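Local atomic coordinates of flavin-containing monooxygenase (Allium sativum, PDB entry 6WPU), a protein that probably catalyses the FAD-dependent S-oxygenation of S-allyl-L-cysteine in garlic, as a member of the flavin-containing monooxygenase family. Residues G34-T37 and A38-R42; F344-C347 and E348-K352; S363-K367 and K368-E372; K379-A383 and A384-K388. All blocks are in the same frame, centred on the assembly; numbering follows the deposited sequence.

Contact 1: G34-T37 and A38-R42; sequences GLVT and ARELR. With SO4 (sulfate ion), chain C.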
loop_
_atom_site.group_PDB
_atom_site.type_symbol
_atom_site.label_atom_id
_atom_site.label_comp_id
_atom_site.label_asym_id
_atom_site.label_seq_id
_atom_site.Cartn_x
_atom_site.Cartn_y
_atom_site.Cartn_z
ATOM N N GLY A 34 -8.369 -7.587 1.745
ATOM C CA GLY A 34 -9.635 -8.300 1.632
ATOM C C GLY A 34 -9.532 -9.768 2.014
ATOM O O GLY A 34 -10.434 -10.318 2.649
ATOM N N LEU A 35 -8.427 -10.422 1.649
ATOM C CA LEU A 35 -8.268 -11.834 2.002
ATOM C C LEU A 35 -8.294 -12.031 3.511
ATOM O O LEU A 35 -9.005 -12.903 4.020
ATOM C CB LEU A 35 -6.968 -12.395 1.423
ATOM C CG LEU A 35 -6.946 -12.499 -0.097
ATOM C CD1 LEU A 35 -5.531 -12.755 -0.575
ATOM C CD2 LEU A 35 -7.881 -13.598 -0.549
ATOM N N VAL A 36 -7.504 -11.247 4.252
ATOM C CA VAL A 36 -7.463 -11.497 5.686
ATOM C C VAL A 36 -8.749 -10.998 6.343
ATOM O O VAL A 36 -9.222 -11.589 7.325
ATOM C CB VAL A 36 -6.181 -10.901 6.316
ATOM C CG1 VAL A 36 -6.233 -9.364 6.436
ATOM C CG2 VAL A 36 -5.897 -11.565 7.670
ATOM N N THR A 37 -9.373 -9.958 5.780
ATOM C CA THR A 37 -10.650 -9.488 6.307
ATOM C C THR A 37 -11.715 -10.573 6.184
ATOM O O THR A 37 -12.499 -10.793 7.116
ATOM C CB THR A 37 -11.094 -8.203 5.590
ATOM O OG1 THR A 37 -10.168 -7.150 5.872
ATOM C CG2 THR A 37 -12.483 -7.759 6.070
ATOM N N ALA A 38 -11.742 -11.272 5.045
ATOM C CA ALA A 38 -12.683 -12.370 4.865
ATOM C C ALA A 38 -12.468 -13.447 5.916
ATOM O O ALA A 38 -13.433 -13.972 6.487
ATOM C CB ALA A 38 -12.541 -12.959 3.463
ATOM N N ARG A 39 -11.205 -13.789 6.186
ATOM C CA ARG A 39 -10.914 -14.803 7.193
ATOM C C ARG A 39 -11.383 -14.354 8.573
ATOM O O ARG A 39 -12.066 -15.103 9.281
ATOM C CB ARG A 39 -9.421 -15.118 7.210
ATOM C CG ARG A 39 -9.033 -16.170 8.245
ATOM C CD ARG A 39 -7.514 -16.294 8.323
ATOM N NE ARG A 39 -6.943 -15.239 9.156
ATOM C CZ ARG A 39 -5.668 -15.183 9.541
ATOM N NH1 ARG A 39 -4.801 -16.121 9.157
ATOM N NH2 ARG A 39 -5.263 -14.185 10.322
ATOM N N GLU A 40 -11.058 -13.115 8.956
ATOM C CA GLU A 40 -11.359 -12.662 10.310
ATOM C C GLU A 40 -12.858 -12.489 10.530
ATOM O O GLU A 40 -13.347 -12.735 11.633
ATOM C CB GLU A 40 -10.610 -11.359 10.606
ATOM C CG GLU A 40 -9.091 -11.532 10.626
ATOM C CD GLU A 40 -8.627 -12.539 11.685
ATOM O OE1 GLU A 40 -9.106 -12.452 12.837
ATOM O OE2 GLU A 40 -7.804 -13.425 11.363
ATOM N N LEU A 41 -13.598 -12.064 9.501
ATOM C CA LEU A 41 -15.049 -12.017 9.615
ATOM C C LEU A 41 -15.625 -13.421 9.780
ATOM O O LEU A 41 -16.505 -13.640 10.618
ATOM C CB LEU A 41 -15.661 -11.319 8.394
ATOM C CG LEU A 41 -15.399 -9.811 8.299
ATOM C CD1 LEU A 41 -15.759 -9.247 6.914
ATOM C CD2 LEU A 41 -16.165 -9.093 9.382
ATOM N N ARG A 42 -15.134 -14.386 8.991
ATOM C CA ARG A 42 -15.623 -15.754 9.109
ATOM C C ARG A 42 -15.320 -16.329 10.488
ATOM O O ARG A 42 -16.172 -16.985 11.096
ATOM C CB ARG A 42 -15.016 -16.625 8.002
ATOM C CG ARG A 42 -15.586 -18.066 7.960
ATOM C CD ARG A 42 -14.658 -19.074 8.643
ATOM N NE ARG A 42 -13.328 -19.079 8.035
ATOM C CZ ARG A 42 -12.221 -19.457 8.667
ATOM N NH1 ARG A 42 -12.287 -19.859 9.937
ATOM N NH2 ARG A 42 -11.043 -19.418 8.035
HETATM S S SO4 C . -9.099 -21.214 10.886
HETATM O O1 SO4 C . -9.391 -21.353 9.459
HETATM O O2 SO4 C . -7.658 -21.122 11.096
HETATM O O3 SO4 C . -9.761 -20.042 11.431
HETATM O O4 SO4 C . -9.639 -22.377 11.581
#
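E40 OE2, at the end of a side chain that leans back over V36 O, is gripped by NE and NH2 of R39, with R43 as a further salt-bridge partner. This cluster of charge rides on helix 32-43, the helix of a Rossmann-type beta-alpha-beta unit between strands 24-28 and 47-52, where G34 fits the last glycine of a GxGxxG pattern close to bound FAD. The guanidinium is offered side-on: R39 NH2 stands 2.8 Å from E40 OE2, and R39 NE is 3.0 Å from that same oxygen. The two nitrogens arrive from opposite faces of the carboxylate plane, and both bonds are bent, the straighter having an N-H...O angle of 137°. V36 lies over one face of the guanidinium, its CG2 3.8 Å from R39 NH2; with CG2 anti to the backbone N, the valine directs this branch along the helix at the arginine. R39 also reaches D102 and E348, which suits a buried positive charge. A methionine in its place would probably leave D102 and E348 short of a countercharge and take two of the grips from E40 OE2. On the side facing strand 24-28, T37 and L41 lie side by side and point the same way, with T37 CG2 3.7 Å from L41 CD1. T37 hands its hydroxyl to A33 O, while the small A38 fits against I27. R42 is exposed and shares a sulfate, probably from the crystallisation liquor, with R43 NE: R42 NH2 bonds sulfate O1 and F134 O, and R42 NH1 bonds sulfate O3 at 2.9 Å, with an N-H...O angle of 160°.

Contact 2: F344-C347 and E348-K352; sequences FPLC and ELQSK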
loop_
_atom_site.group_PDB
_atom_site.type_symbol
_atom_site.label_atom_id
_atom_site.label_comp_id
_atom_site.label_asym_id
_atom_site.label_seq_id
_atom_site.Cartn_x
_atom_site.Cartn_y
_atom_site.Cartn_z
ATOM N N PHE A 344 0.581 -6.624 6.157
ATOM C CA PHE A 344 -0.221 -7.832 6.360
ATOM C C PHE A 344 -0.667 -7.973 7.813
ATOM O O PHE A 344 -1.878 -8.126 8.046
ATOM C CB PHE A 344 0.521 -9.096 5.882
ATOM C CG PHE A 344 0.823 -9.145 4.386
ATOM C CD1 PHE A 344 0.319 -8.198 3.510
ATOM C CD2 PHE A 344 1.626 -10.157 3.872
ATOM C CE1 PHE A 344 0.605 -8.246 2.140
ATOM C CE2 PHE A 344 1.932 -10.217 2.504
ATOM C CZ PHE A 344 1.410 -9.256 1.631
ATOM N N PRO A 345 0.217 -7.905 8.823
ATOM C CA PRO A 345 -0.277 -8.005 10.206
ATOM C C PRO A 345 -1.155 -6.831 10.616
ATOM O O PRO A 345 -2.088 -7.025 11.404
ATOM C CB PRO A 345 1.007 -8.084 11.051
ATOM C CG PRO A 345 2.077 -7.530 10.198
ATOM C CD PRO A 345 1.689 -7.795 8.775
ATOM N N LEU A 346 -0.893 -5.621 10.105
ATOM C CA LEU A 346 -1.757 -4.485 10.430
ATOM C C LEU A 346 -3.193 -4.714 9.938
ATOM O O LEU A 346 -4.157 -4.479 10.676
ATOM C CB LEU A 346 -1.172 -3.197 9.840
ATOM C CG LEU A 346 -1.976 -1.938 10.182
ATOM C CD1 LEU A 346 -1.063 -0.762 10.505
ATOM C CD2 LEU A 346 -2.967 -1.575 9.058
ATOM N N CYS A 347 -3.356 -5.143 8.679
ATOM C CA CYS A 347 -4.690 -5.415 8.153
ATOM C C CYS A 347 -5.349 -6.565 8.908
ATOM O O CYS A 347 -6.563 -6.555 9.138
ATOM C CB CYS A 347 -4.622 -5.731 6.654
ATOM S SG CYS A 347 -4.108 -4.324 5.588
ATOM N N GLU A 348 -4.552 -7.558 9.298
ATOM C CA GLU A 348 -5.055 -8.672 10.093
ATOM C C GLU A 348 -5.675 -8.170 11.387
ATOM O O GLU A 348 -6.802 -8.546 11.744
ATOM C CB GLU A 348 -3.904 -9.645 10.374
ATOM C CG GLU A 348 -4.240 -10.934 11.154
ATOM C CD GLU A 348 -2.997 -11.840 11.297
ATOM O OE1 GLU A 348 -1.864 -11.349 11.039
ATOM O OE2 GLU A 348 -3.143 -13.035 11.651
ATOM N N LEU A 349 -4.963 -7.287 12.088
ATOM C CA LEU A 349 -5.446 -6.812 13.376
ATOM C C LEU A 349 -6.607 -5.839 13.209
ATOM O O LEU A 349 -7.552 -5.853 14.008
ATOM C CB LEU A 349 -4.300 -6.183 14.152
ATOM C CG LEU A 349 -3.255 -7.192 14.612
ATOM C CD1 LEU A 349 -1.986 -6.469 15.080
ATOM C CD2 LEU A 349 -3.820 -8.094 15.731
ATOM N N GLN A 350 -6.572 -5.006 12.167
ATOM C CA GLN A 350 -7.711 -4.140 11.887
ATOM C C GLN A 350 -8.980 -4.950 11.664
ATOM O O GLN A 350 -10.048 -4.607 12.177
ATOM C CB GLN A 350 -7.439 -3.272 10.665
ATOM C CG GLN A 350 -6.467 -2.144 10.892
ATOM C CD GLN A 350 -6.374 -1.257 9.673
ATOM O OE1 GLN A 350 -6.458 -1.741 8.546
ATOM N NE2 GLN A 350 -6.213 0.046 9.888
ATOM N N SER A 351 -8.892 -6.007 10.870
ATOM C CA SER A 351 -10.110 -6.717 10.531
ATOM C C SER A 351 -10.544 -7.614 11.683
ATOM O O SER A 351 -11.739 -7.861 11.856
ATOM C CB SER A 351 -9.907 -7.503 9.235
ATOM O OG SER A 351 -8.805 -8.382 9.352
ATOM N N LYS A 352 -9.586 -8.060 12.500
ATOM C CA LYS A 352 -9.916 -8.745 13.742
ATOM C C LYS A 352 -10.712 -7.827 14.667
ATOM O O LYS A 352 -11.691 -8.248 15.292
ATOM C CB LYS A 352 -8.624 -9.225 14.413
ATOM C CG LYS A 352 -8.775 -10.367 15.403
ATOM C CD LYS A 352 -7.413 -10.747 16.004
ATOM C CE LYS A 352 -6.475 -11.378 14.971
ATOM N NZ LYS A 352 -6.916 -12.763 14.592
#
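From F344 O to E348 N, and on through C347 O to S351 N, four successive helical bonds tie residues 344-347 to the next turn, Q350 N standing 2.9 Å from L346 O. P345 has no N-H to give, yet its carbonyl serves fully: it takes L349 N, and L349 CG packs against P345 O at 3.4 Å. The closest side-chain meeting is between L346 and Q350. L346 CG is anti to the backbone N (chi1 -177°), which swings CD2 forward along the helix until it lies 3.5 Å from Q350 CD and 3.7 Å from Q350 NE2. The amide is pinned against rotation at both ends, OE1 accepting from G336 N and NE2 bonding Y401 OH, so the leucine rests on a group that cannot easily turn. All this belongs to helix 343-358, which packs beside the Rossmann helix 32-43 and begins at the cofactor: F344 is part of the FAD pocket and touches the bound FAD, its ring also meeting F100. E348 stretches out, CG anti to the backbone N and the chain extended beyond it, so that OE1 accepts from L101 N while OE2 forms a salt bridge with R39 NH2 of helix 32-43. S351 suits a spot where two helices come close, since it is small enough to fit against T37 and E40. Its hydroxyl turns back on its own helix, OG lying 2.9 Å from C347 O and 3.1 Å from E348 O, so the single hydroxyl proton may go to either carbonyl.

Contact 3: S363-K367 and K368-E372; sequences SLPTK and KEMME. With SO4 (sulfate ion), chain F.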
loop_
_atom_site.group_PDB
_atom_site.type_symbol
_atom_site.label_atom_id
_atom_site.label_comp_id
_atom_site.label_asym_id
_atom_site.label_seq_id
_atom_site.Cartn_x
_atom_site.Cartn_y
_atom_site.Cartn_z
ATOM N N SER A 363 -16.897 -3.321 22.140
ATOM C CA SER A 363 -17.661 -2.116 21.879
ATOM C C SER A 363 -16.773 -1.026 21.287
ATOM O O SER A 363 -15.553 -1.016 21.466
ATOM C CB SER A 363 -18.319 -1.618 23.169
ATOM O OG SER A 363 -19.271 -0.609 22.897
ATOM N N LEU A 364 -17.404 -0.116 20.559
ATOM C CA LEU A 364 -16.825 1.151 20.131
ATOM C C LEU A 364 -17.263 2.259 21.083
ATOM O O LEU A 364 -18.246 2.104 21.808
ATOM C CB LEU A 364 -17.270 1.479 18.702
ATOM C CG LEU A 364 -16.639 0.671 17.567
ATOM C CD1 LEU A 364 -17.292 0.985 16.213
ATOM C CD2 LEU A 364 -15.126 0.941 17.514
ATOM N N PRO A 365 -16.553 3.396 21.130
ATOM C CA PRO A 365 -17.069 4.537 21.903
ATOM C C PRO A 365 -18.334 5.090 21.265
ATOM O O PRO A 365 -18.730 4.629 20.189
ATOM C CB PRO A 365 -15.923 5.564 21.840
ATOM C CG PRO A 365 -14.734 4.823 21.340
ATOM C CD PRO A 365 -15.273 3.717 20.474
ATOM N N THR A 366 -18.958 6.091 21.880
ATOM C CA THR A 366 -20.065 6.762 21.214
ATOM C C THR A 366 -19.571 7.505 19.972
ATOM O O THR A 366 -18.381 7.792 19.814
ATOM C CB THR A 366 -20.758 7.751 22.153
ATOM O OG1 THR A 366 -19.912 8.885 22.362
ATOM C CG2 THR A 366 -21.079 7.108 23.499
ATOM N N LYS A 367 -20.513 7.819 19.080
ATOM C CA LYS A 367 -20.175 8.581 17.882
ATOM C C LYS A 367 -19.481 9.886 18.237
ATOM O O LYS A 367 -18.506 10.282 17.583
ATOM C CB LYS A 367 -21.430 8.865 17.062
ATOM C CG LYS A 367 -22.042 7.642 16.409
ATOM C CD LYS A 367 -23.255 8.021 15.580
ATOM C CE LYS A 367 -23.906 6.791 14.949
ATOM N NZ LYS A 367 -24.700 6.019 15.951
ATOM N N LYS A 368 -19.980 10.574 19.266
ATOM C CA LYS A 368 -19.367 11.827 19.690
ATOM C C LYS A 368 -17.947 11.600 20.189
ATOM O O LYS A 368 -17.039 12.378 19.877
ATOM C CB LYS A 368 -20.224 12.485 20.774
ATOM C CG LYS A 368 -19.836 13.923 21.101
ATOM C CD LYS A 368 -20.513 14.399 22.390
ATOM C CE LYS A 368 -20.132 15.838 22.707
ATOM N NZ LYS A 368 -19.044 16.303 21.795
ATOM N N GLU A 369 -17.731 10.533 20.963
ATOM C CA GLU A 369 -16.389 10.251 21.460
ATOM C C GLU A 369 -15.446 9.886 20.324
ATOM O O GLU A 369 -14.291 10.331 20.301
ATOM C CB GLU A 369 -16.435 9.135 22.495
ATOM C CG GLU A 369 -16.788 9.628 23.894
ATOM C CD GLU A 369 -17.515 8.576 24.713
ATOM O OE1 GLU A 369 -17.849 7.496 24.166
ATOM O OE2 GLU A 369 -17.764 8.837 25.907
ATOM N N MET A 370 -15.915 9.076 19.372
ATOM C CA MET A 370 -15.081 8.783 18.213
ATOM C C MET A 370 -14.747 10.056 17.451
ATOM O O MET A 370 -13.597 10.261 17.042
ATOM C CB MET A 370 -15.771 7.774 17.297
ATOM C CG MET A 370 -15.773 6.361 17.856
ATOM S SD MET A 370 -16.360 5.170 16.637
ATOM C CE MET A 370 -18.147 5.361 16.814
ATOM N N MET A 371 -15.737 10.930 17.262
ATOM C CA MET A 371 -15.492 12.153 16.516
ATOM C C MET A 371 -14.540 13.079 17.272
ATOM O O MET A 371 -13.683 13.725 16.660
ATOM C CB MET A 371 -16.816 12.848 16.204
ATOM C CG MET A 371 -16.657 14.041 15.281
ATOM S SD MET A 371 -15.944 13.612 13.668
ATOM C CE MET A 371 -17.361 12.813 12.902
ATOM N N GLU A 372 -14.653 13.133 18.604
ATOM C CA GLU A 372 -13.713 13.914 19.404
ATOM C C GLU A 372 -12.303 13.351 19.305
ATOM O O GLU A 372 -11.324 14.110 19.296
ATOM C CB GLU A 372 -14.162 13.954 20.864
ATOM C CG GLU A 372 -15.406 14.775 21.085
ATOM C CD GLU A 372 -15.950 14.675 22.503
ATOM O OE1 GLU A 372 -15.546 13.754 23.255
ATOM O OE2 GLU A 372 -16.790 15.527 22.865
HETATM S S SO4 F . -24.126 6.982 20.042
HETATM O O1 SO4 F . -23.656 8.289 19.597
HETATM O O2 SO4 F . -23.023 6.028 20.068
HETATM O O3 SO4 F . -24.656 7.106 21.398
HETATM O O4 SO4 F . -25.165 6.516 19.116
#
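T366 and E369 hold each other in both directions at a helix start that also carries a sulfate ion. E369 N donates to T366 OG1 at 3.1 Å, and E369 OE1 accepts from T366 N, 2.9 Å away. That amide meets OE1 on the anti side of the carboxylate, and T366 OG1 adds a weak bond to the same oxygen. Chi1 of 72° sets the threonine hydroxyl between the backbone N and the carbonyl carbon, facing forward into the first turn. This is a capping box, with T366 as N-cap of helix 367-383: a short hydroxyl and a longer acid satisfy amides that have no preceding turn to bond. The sulfate, probably from the crystallisation liquor, sits at the same helix end, K367 N donating to its O1 and O2, each at 3.2 Å. Below the polar cap, M370 crosses P365 at about a right angle, CG of the methionine 3.8 Å from CD of the proline. A bend at its chi3 (-82°), easy for an unbranched thioether, brings M370 CE to 3.5 Å from P365 O. M370 SD lies 4.3 Å from L364 CD1, and Y320 also touches M370. Cut back to an alanine, this position would probably leave a gap beneath P365 and strip L364 of its sulfur neighbour. M370 N donates to T366 O in a nearly straight bond of 2.8 Å.

Contact 4: K379-A383 and A384-K388; sequences KQMEA and AGIPK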
loop_
_atom_site.group_PDB
_atom_site.type_symbol
_atom_site.label_atom_id
_atom_site.label_comp_id
_atom_site.label_asym_id
_atom_site.label_seq_id
_atom_site.Cartn_x
_atom_site.Cartn_y
_atom_site.Cartn_z
ATOM N N LYS A 379 -5.707 17.930 15.711
ATOM C CA LYS A 379 -5.143 19.082 16.394
ATOM C C LYS A 379 -3.729 18.806 16.884
ATOM O O LYS A 379 -2.898 19.724 16.889
ATOM C CB LYS A 379 -6.049 19.509 17.552
ATOM C CG LYS A 379 -7.072 20.565 17.151
ATOM C CD LYS A 379 -8.143 20.731 18.223
ATOM C CE LYS A 379 -9.304 21.590 17.736
ATOM N NZ LYS A 379 -10.616 20.911 17.958
ATOM N N GLN A 380 -3.437 17.565 17.290
ATOM C CA GLN A 380 -2.055 17.176 17.560
ATOM C C GLN A 380 -1.182 17.359 16.322
ATOM O O GLN A 380 -0.090 17.927 16.402
ATOM C CB GLN A 380 -1.980 15.728 18.026
ATOM C CG GLN A 380 -2.387 15.469 19.444
ATOM C CD GLN A 380 -2.527 13.983 19.694
ATOM O OE1 GLN A 380 -3.632 13.477 19.880
ATOM N NE2 GLN A 380 -1.406 13.269 19.668
ATOM N N MET A 381 -1.636 16.850 15.171
ATOM C CA MET A 381 -0.893 17.051 13.932
ATOM C C MET A 381 -0.644 18.531 13.687
ATOM O O MET A 381 0.479 18.948 13.391
ATOM C CB MET A 381 -1.650 16.461 12.739
ATOM C CG MET A 381 -1.804 14.952 12.724
ATOM S SD MET A 381 -2.624 14.421 11.213
ATOM C CE MET A 381 -1.477 15.043 9.956
ATOM N N GLU A 382 -1.698 19.337 13.788
ATOM C CA GLU A 382 -1.575 20.761 13.515
ATOM C C GLU A 382 -0.652 21.431 14.523
ATOM O O GLU A 382 0.154 22.295 14.159
ATOM C CB GLU A 382 -2.965 21.384 13.511
ATOM C CG GLU A 382 -3.049 22.808 13.965
ATOM C CD GLU A 382 -4.492 23.252 14.049
ATOM O OE1 GLU A 382 -5.147 23.313 12.987
ATOM O OE2 GLU A 382 -4.985 23.498 15.174
ATOM N N ALA A 383 -0.719 21.012 15.788
ATOM C CA ALA A 383 0.186 21.533 16.807
ATOM C C ALA A 383 1.601 20.999 16.663
ATOM O O ALA A 383 2.494 21.446 17.391
ATOM C CB ALA A 383 -0.340 21.208 18.205
ATOM N N ALA A 384 1.831 20.054 15.762
ATOM C CA ALA A 384 3.172 19.557 15.512
ATOM C C ALA A 384 3.699 19.980 14.152
ATOM O O ALA A 384 4.796 19.563 13.775
ATOM C CB ALA A 384 3.209 18.028 15.643
ATOM N N GLY A 385 2.947 20.793 13.409
ATOM C CA GLY A 385 3.368 21.205 12.080
ATOM C C GLY A 385 3.274 20.153 10.995
ATOM O O GLY A 385 3.884 20.323 9.936
ATOM N N ILE A 386 2.520 19.078 11.206
ATOM C CA ILE A 386 2.442 17.977 10.245
ATOM C C ILE A 386 1.352 18.300 9.227
ATOM O O ILE A 386 0.190 18.480 9.623
ATOM C CB ILE A 386 2.143 16.644 10.937
ATOM C CG1 ILE A 386 3.140 16.381 12.058
ATOM C CG2 ILE A 386 2.155 15.516 9.912
ATOM C CD1 ILE A 386 2.725 15.184 12.926
ATOM N N PRO A 387 1.661 18.333 7.928
ATOM C CA PRO A 387 0.624 18.620 6.927
ATOM C C PRO A 387 -0.397 17.498 6.780
ATOM O O PRO A 387 -0.153 16.332 7.113
ATOM C CB PRO A 387 1.411 18.807 5.624
ATOM C CG PRO A 387 2.722 18.165 5.859
ATOM C CD PRO A 387 3.006 18.271 7.331
ATOM N N LYS A 388 -1.545 17.890 6.208
ATOM C CA LYS A 388 -2.688 17.000 6.004
ATOM C C LYS A 388 -2.282 15.665 5.396
ATOM O O LYS A 388 -2.825 14.614 5.761
ATOM C CB LYS A 388 -3.705 17.687 5.089
ATOM C CG LYS A 388 -5.103 17.831 5.642
ATOM C CD LYS A 388 -5.999 18.563 4.648
ATOM C CE LYS A 388 -6.792 19.670 5.335
ATOM N NZ LYS A 388 -7.466 20.561 4.354
#
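Q380 meets the chain beyond the helix through its backbone, A384 CB resting 3.4 Å from Q380 O, while its side-chain amide is exposed on the helix surface. Here helix 367-383 finishes in a Schellman motif, in which the chain reverses through G385 at a positive phi of 74°, a conformation that glycine adopts most readily. M381, next in line, is the pivot, because its carbonyl oxygen accepts twice. I386 N donates to M381 O at 3.0 Å, the six-to-one bond of the motif, and A384 N reaches the same oxygen at 2.9 Å. The two amides approach from opposite faces of the carbonyl plane, A384 N standing well above it. The long side chain of M381 is buried at this otherwise exposed helix end. Bent at chi3 (60°), it curls its methyl beneath the outgoing loop, CE lying 3.4 Å from P387 O, and it also packs on R315 of strand 315-317. E382 contributes its carbonyl to the five-to-two partner bond: G385 N donates to E382 O at 3.3 Å, again from above the carbonyl plane. A383 N bonds K379 O. Past the turn, P387 stiffens the chain on its way out, and K388 NZ forms a salt bridge with D312. I386 sets its CG2 anti to the backbone N, crossing M381 at about a right angle, and this branch methyl comes to rest 3.7 Å from M381 CE.

Contacts 1 and 2 form the buried pair nearest the cofactor: their centres are about 9 Å apart, and the two helices touch. R39 NH2 bridges to E348 OE2 and K352 NZ to E40 OE1, each at 2.8 Å, and T37 OG1 packs on S351 CB at 3.4 Å. Both helices point an end at FAD, the F344 side chain coming within about 3 Å and G34 about 5 Å. Contacts 3 and 4 mark the start and finish of helix 367-383, with centres about 22 Å apart. That helix follows 343-358 in the chain but lies nearer the surface; the nearest atoms of contacts 2 and 3 are about 9 Å apart, and those of contacts 1 and 4 about 23 Å.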